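Local structure of quinoline 2-oxidoreductase large subunit (1T3Q) at the interface of chains A and B and the interface of chains C and A. The protein carries the molybdenum-molybdopterin cytosine dinucleotide centre of a molybdenum hydroxylase that oxidises quinoline at carbon 2. Coordinates in Å, arbitrary orientation; residue numbers count along the deposited sequence, not the author numbering. Chains: chain A/B, quinoline 2-oxidoreductase large subunit; chain C, quinoline 2-oxidoreductase small subunit.

Contact 1: the interface of chains A and B. Residues chain A 2-3, 484, 559, 627-629; chain B 620-624.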
# COMPACT_ATOMS: atom_id res chain seq x y z
N MET A 2 -26.87 22.50 10.80
CA MET A 2 -27.08 21.23 10.11
C MET A 2 -26.35 20.06 10.76
O MET A 2 -26.81 18.92 10.68
CB MET A 2 -26.67 21.35 8.64
CG MET A 2 -27.59 22.24 7.81
SD MET A 2 -29.32 21.77 8.01
CE MET A 2 -29.32 20.10 7.32
N LYS A 3 -25.22 20.33 11.40
CA LYS A 3 -24.45 19.27 12.04
C LYS A 3 -25.20 18.64 13.22
O LYS A 3 -24.85 17.56 13.68
CB LYS A 3 -23.09 19.80 12.52
CG LYS A 3 -23.17 20.85 13.62
CD LYS A 3 -21.78 21.32 14.02
CE LYS A 3 -21.84 22.27 15.20
NZ LYS A 3 -20.48 22.61 15.69
N HIS A 484 -15.21 18.49 14.87
CA HIS A 484 -15.62 18.32 13.48
C HIS A 484 -15.45 16.83 13.19
O HIS A 484 -14.37 16.28 13.38
CB HIS A 484 -14.72 19.16 12.57
CG HIS A 484 -15.22 19.27 11.16
ND1 HIS A 484 -15.09 18.26 10.24
CD2 HIS A 484 -15.84 20.29 10.52
CE1 HIS A 484 -15.62 18.64 9.09
NE2 HIS A 484 -16.08 19.87 9.23
N ARG A 559 -26.25 11.34 8.86
CA ARG A 559 -26.41 12.51 7.99
C ARG A 559 -26.00 12.23 6.54
O ARG A 559 -26.73 12.56 5.61
CB ARG A 559 -25.57 13.69 8.51
CG ARG A 559 -26.12 14.41 9.73
CD ARG A 559 -25.58 15.85 9.74
NE ARG A 559 -26.05 16.58 8.56
CZ ARG A 559 -25.41 17.59 7.98
NH1 ARG A 559 -25.95 18.17 6.92
NH2 ARG A 559 -24.25 18.02 8.45
N THR A 627 -21.10 13.60 1.93
CA THR A 627 -20.34 13.74 3.16
C THR A 627 -21.03 14.74 4.08
O THR A 627 -21.62 15.72 3.62
CB THR A 627 -18.91 14.25 2.84
OG1 THR A 627 -18.27 13.31 1.96
CG2 THR A 627 -18.08 14.40 4.11
N ALA A 628 -20.97 14.49 5.38
CA ALA A 628 -21.59 15.38 6.34
C ALA A 628 -20.95 15.26 7.71
O ALA A 628 -20.60 14.16 8.15
CB ALA A 628 -23.09 15.08 6.45
N THR A 629 -20.78 16.39 8.39
CA THR A 629 -20.22 16.36 9.72
C THR A 629 -21.39 16.33 10.70
O THR A 629 -22.50 16.78 10.37
CB THR A 629 -19.35 17.59 10.01
OG1 THR A 629 -18.79 17.47 11.32
CG2 THR A 629 -20.19 18.87 9.95
N PHE B 620 -26.20 26.81 9.45
CA PHE B 620 -24.97 26.50 8.72
C PHE B 620 -24.63 25.01 8.70
O PHE B 620 -24.90 24.29 9.66
CB PHE B 620 -23.81 27.25 9.37
CG PHE B 620 -22.51 27.18 8.61
CD1 PHE B 620 -21.35 26.73 9.24
CD2 PHE B 620 -22.43 27.63 7.30
CE1 PHE B 620 -20.13 26.73 8.57
CE2 PHE B 620 -21.21 27.63 6.62
CZ PHE B 620 -20.05 27.19 7.26
N ASP B 621 -24.06 24.55 7.59
CA ASP B 621 -23.61 23.16 7.48
C ASP B 621 -22.11 23.32 7.35
O ASP B 621 -21.61 23.73 6.31
CB ASP B 621 -24.17 22.47 6.24
CG ASP B 621 -23.79 20.99 6.20
OD1 ASP B 621 -24.30 20.26 5.33
OD2 ASP B 621 -22.98 20.55 7.05
N ALA B 622 -21.39 23.02 8.43
CA ALA B 622 -19.94 23.18 8.48
C ALA B 622 -19.12 22.15 7.70
O ALA B 622 -17.89 22.19 7.73
CB ALA B 622 -19.48 23.22 9.93
N THR B 623 -19.79 21.25 7.00
CA THR B 623 -19.08 20.23 6.23
C THR B 623 -18.32 20.87 5.07
O THR B 623 -18.95 21.42 4.16
CB THR B 623 -20.05 19.19 5.67
OG1 THR B 623 -20.95 18.76 6.70
CG2 THR B 623 -19.29 17.98 5.15
N LEU B 624 -16.99 20.78 5.07
CA LEU B 624 -16.21 21.36 3.99
C LEU B 624 -15.60 20.32 3.04
O LEU B 624 -14.47 20.46 2.57
CB LEU B 624 -15.11 22.28 4.54
CG LEU B 624 -15.62 23.62 5.11
CD1 LEU B 624 -14.44 24.54 5.45
CD2 LEU B 624 -16.52 24.30 4.08
O HOH W 1 -23.45 18.04 4.03
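In this two-fold pairing of large subunits, of a kind common in the xanthine dehydrogenase family, the loop B:Phe620 to B:Leu624 lies against strand 625-629 and helix 549-576 of the other copy. The tight part is built round the carboxylate of B:Asp621, whose CG stands anti to its backbone N (chi1 -175°). A:Arg559, bent at chi3 (62°), meets it tip to tip and end-on: NH1 lies 3.1 Å from OD1 of B:Asp621 in a salt bridge, and NH2 lies 3.2 Å from OD2. Both bonds are nearly straight and run in the guanidinium plane, yet they reach the carboxylate from above its own plane, the two groups being turned 54° apart. A:Ala628 CB under one face, A:Met2 O over the other and A:Thr629 O at the edge keep the guanidinium from turning. OD2 also accepts from the backbone N and the hydroxyl of B:Thr623; this triple grip may favour the charged carboxylate. B:Thr623 OG1 in turn accepts the backbone N-H of A:Thr629 at 2.9 Å, while B:Thr623 CG2 packs 3.7 Å from A:Ala628 CA. A:Met2 N adds a bond to B:Phe620 O at 2.9 Å, from above the carbonyl plane. Looser links complete the contact: a water bridges B:Asp621 OD1 and A:Thr627 O, and the imidazole edge of A:His484 makes a weak hydrogen bond from NE2 to B:Ala622 O at 3.3 Å.

Contact 2: the interface of chains C and A. Residues chain C 105-109, 111; chain A 20, 23, 26, 33, 251-253, 506-507.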
# COMPACT_ATOMS: atom_id res chain seq x y z
N LEU C 105 -12.11 -11.74 21.67
CA LEU C 105 -11.04 -10.82 21.28
C LEU C 105 -11.63 -9.46 20.88
O LEU C 105 -12.77 -9.37 20.45
CB LEU C 105 -10.21 -11.36 20.12
CG LEU C 105 -10.94 -11.52 18.79
CD1 LEU C 105 -9.97 -11.36 17.64
CD2 LEU C 105 -11.62 -12.89 18.76
N GLN C 106 -10.82 -8.43 21.03
CA GLN C 106 -11.18 -7.07 20.69
C GLN C 106 -10.11 -6.48 19.77
O GLN C 106 -10.27 -6.46 18.54
CB GLN C 106 -11.37 -6.26 21.98
CG GLN C 106 -12.76 -6.48 22.61
CD GLN C 106 -13.07 -5.68 23.87
OE1 GLN C 106 -12.78 -4.49 23.96
NE2 GLN C 106 -13.69 -6.35 24.84
N CYS C 107 -9.01 -6.01 20.36
CA CYS C 107 -7.97 -5.45 19.51
C CYS C 107 -7.28 -6.62 18.80
O CYS C 107 -6.71 -6.46 17.72
CB CYS C 107 -6.98 -4.66 20.38
SG CYS C 107 -5.73 -5.61 21.24
N GLY C 108 -7.35 -7.79 19.43
CA GLY C 108 -6.76 -8.99 18.85
C GLY C 108 -5.26 -9.22 18.97
O GLY C 108 -4.72 -10.21 18.44
N PHE C 109 -4.58 -8.34 19.69
CA PHE C 109 -3.13 -8.47 19.82
C PHE C 109 -2.66 -9.67 20.64
O PHE C 109 -1.61 -10.24 20.36
CB PHE C 109 -2.56 -7.18 20.42
CG PHE C 109 -1.14 -6.92 20.02
CD1 PHE C 109 -0.83 -6.61 18.70
CD2 PHE C 109 -0.11 -6.99 20.94
CE1 PHE C 109 0.49 -6.36 18.30
CE2 PHE C 109 1.22 -6.75 20.56
CZ PHE C 109 1.51 -6.43 19.23
N THR C 111 -4.42 -12.45 20.93
CA THR C 111 -5.05 -13.64 20.38
C THR C 111 -4.15 -14.78 19.93
O THR C 111 -4.41 -15.93 20.28
CB THR C 111 -6.03 -13.22 19.26
OG1 THR C 111 -6.87 -12.18 19.77
CG2 THR C 111 -6.92 -14.39 18.86
N ARG A 20 -18.40 -10.14 14.89
CA ARG A 20 -17.44 -9.18 14.34
C ARG A 20 -16.75 -9.62 13.05
O ARG A 20 -16.16 -10.69 12.98
CB ARG A 20 -16.38 -8.84 15.39
CG ARG A 20 -16.97 -8.39 16.73
CD ARG A 20 -15.97 -7.54 17.50
NE ARG A 20 -14.61 -8.07 17.36
CZ ARG A 20 -13.51 -7.39 17.66
NH1 ARG A 20 -12.32 -7.96 17.49
NH2 ARG A 20 -13.60 -6.15 18.13
N ASP A 23 -12.82 -10.20 13.32
CA ASP A 23 -12.31 -11.37 14.02
C ASP A 23 -11.57 -12.39 13.17
O ASP A 23 -10.58 -12.96 13.63
CB ASP A 23 -13.44 -12.10 14.75
CG ASP A 23 -13.89 -11.38 16.01
OD1 ASP A 23 -13.40 -10.27 16.29
OD2 ASP A 23 -14.76 -11.93 16.71
N LEU A 26 -8.02 -11.39 12.54
CA LEU A 26 -7.34 -11.28 13.83
C LEU A 26 -7.14 -12.62 14.55
O LEU A 26 -6.38 -12.70 15.51
CB LEU A 26 -8.12 -10.31 14.75
CG LEU A 26 -8.28 -8.88 14.22
CD1 LEU A 26 -9.14 -8.07 15.19
CD2 LEU A 26 -6.91 -8.22 14.01
N TYR A 33 -0.93 -4.80 12.06
CA TYR A 33 -0.62 -3.75 13.02
C TYR A 33 0.61 -2.95 12.58
O TYR A 33 1.31 -3.33 11.64
CB TYR A 33 -0.40 -4.36 14.41
CG TYR A 33 -1.57 -5.19 14.91
CD1 TYR A 33 -1.78 -6.50 14.45
CD2 TYR A 33 -2.47 -4.68 15.85
CE1 TYR A 33 -2.84 -7.27 14.93
CE2 TYR A 33 -3.54 -5.44 16.33
CZ TYR A 33 -3.72 -6.74 15.86
OH TYR A 33 -4.74 -7.51 16.37
N VAL A 251 -5.01 -1.60 15.34
CA VAL A 251 -4.33 -1.14 16.55
C VAL A 251 -4.59 -2.08 17.73
O VAL A 251 -5.75 -2.39 18.04
CB VAL A 251 -4.80 0.30 16.92
CG1 VAL A 251 -4.16 0.75 18.21
CG2 VAL A 251 -4.43 1.26 15.80
N GLY A 252 -3.51 -2.51 18.38
CA GLY A 252 -3.62 -3.43 19.50
C GLY A 252 -3.94 -2.79 20.84
O GLY A 252 -3.20 -2.94 21.81
N GLY A 253 -5.07 -2.08 20.90
CA GLY A 253 -5.46 -1.43 22.14
C GLY A 253 -4.94 -0.01 22.20
O GLY A 253 -3.81 0.26 21.80
N SER A 506 -9.43 0.69 17.79
CA SER A 506 -8.33 0.08 18.51
C SER A 506 -8.88 -1.14 19.24
O SER A 506 -8.43 -1.49 20.33
CB SER A 506 -7.67 1.07 19.49
OG SER A 506 -8.61 1.70 20.34
N GLY A 507 -9.87 -1.78 18.61
CA GLY A 507 -10.48 -2.97 19.17
C GLY A 507 -11.94 -2.86 19.60
O GLY A 507 -12.54 -3.88 19.95
O HOH W 2 -14.51 -11.28 19.26
O HOH W 3 -4.66 -10.56 15.42
O HOH W 4 -7.44 -4.12 16.17
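OD1 of A:Asp23 is held by two nitrogens of A:Arg20, NE at 2.7 Å and NH1 at 2.8 Å, a side-on salt bridge within the large subunit that fixes the guanidinium before it crosses to the small subunit. There A:Arg20 NH1 bonds to the carbonyl oxygen of C:Gln106 at 2.7 Å, in the carbonyl plane and on a lone pair, while C:Leu105 O sits over a guanidinium face. The carbonyl so held lies immediately before the CxxC motif, C:Cys107 to C:Cys110, of the [2Fe-2S] binding domain, whose cysteines stand at the second cluster. C:Leu105, its CG in the crowded position between backbone N and carbonyl carbon (chi1 66°), lays CD1 against A:Leu26 CB at 3.6 Å and CD2 beside the A:Asp23 carboxylate. Farther along, the phenol of A:Tyr33 donates from OH to C:Cys107 O at 2.6 Å, again in plane and on a lone pair. Its ring receives the CD1 edge of C:Phe109 on one face, the planes turned 75° apart. Waters join both sides: one links C:Gly108 O, A:Leu26 O and A:Tyr33 OH, another C:Cys107 O and A:Val251 O. C:Cys107 SG, likewise in the crowded position (chi1 81°), accepts a nearly straight hydrogen bond from the backbone N-H of C:Phe109, which may temper the charge on a cluster thiolate. Roughly at a right angle to that bond, C:Cys107 SG rests 3.5 Å from A:Gly252 CA.

About 31 Å separates the C-alpha centres of contact 1 and contact 2, and no residue belongs to both. Chain A is their common member: it meets its own copy through residues near its start and from its later half, and the small subunit through residues 20 to 33 together with loops around 251-253 and 506-507. In the deposited assembly contact 1 joins the two halves, as dimers of this family commonly do, whereas contact 2 seats an iron-sulfur domain within one half. A:Gly253 also begins the pterin cytosine dinucleotide pocket, so contact 2 probably lies on the electron path from molybdenum to the clusters, and contact 1 appears structural.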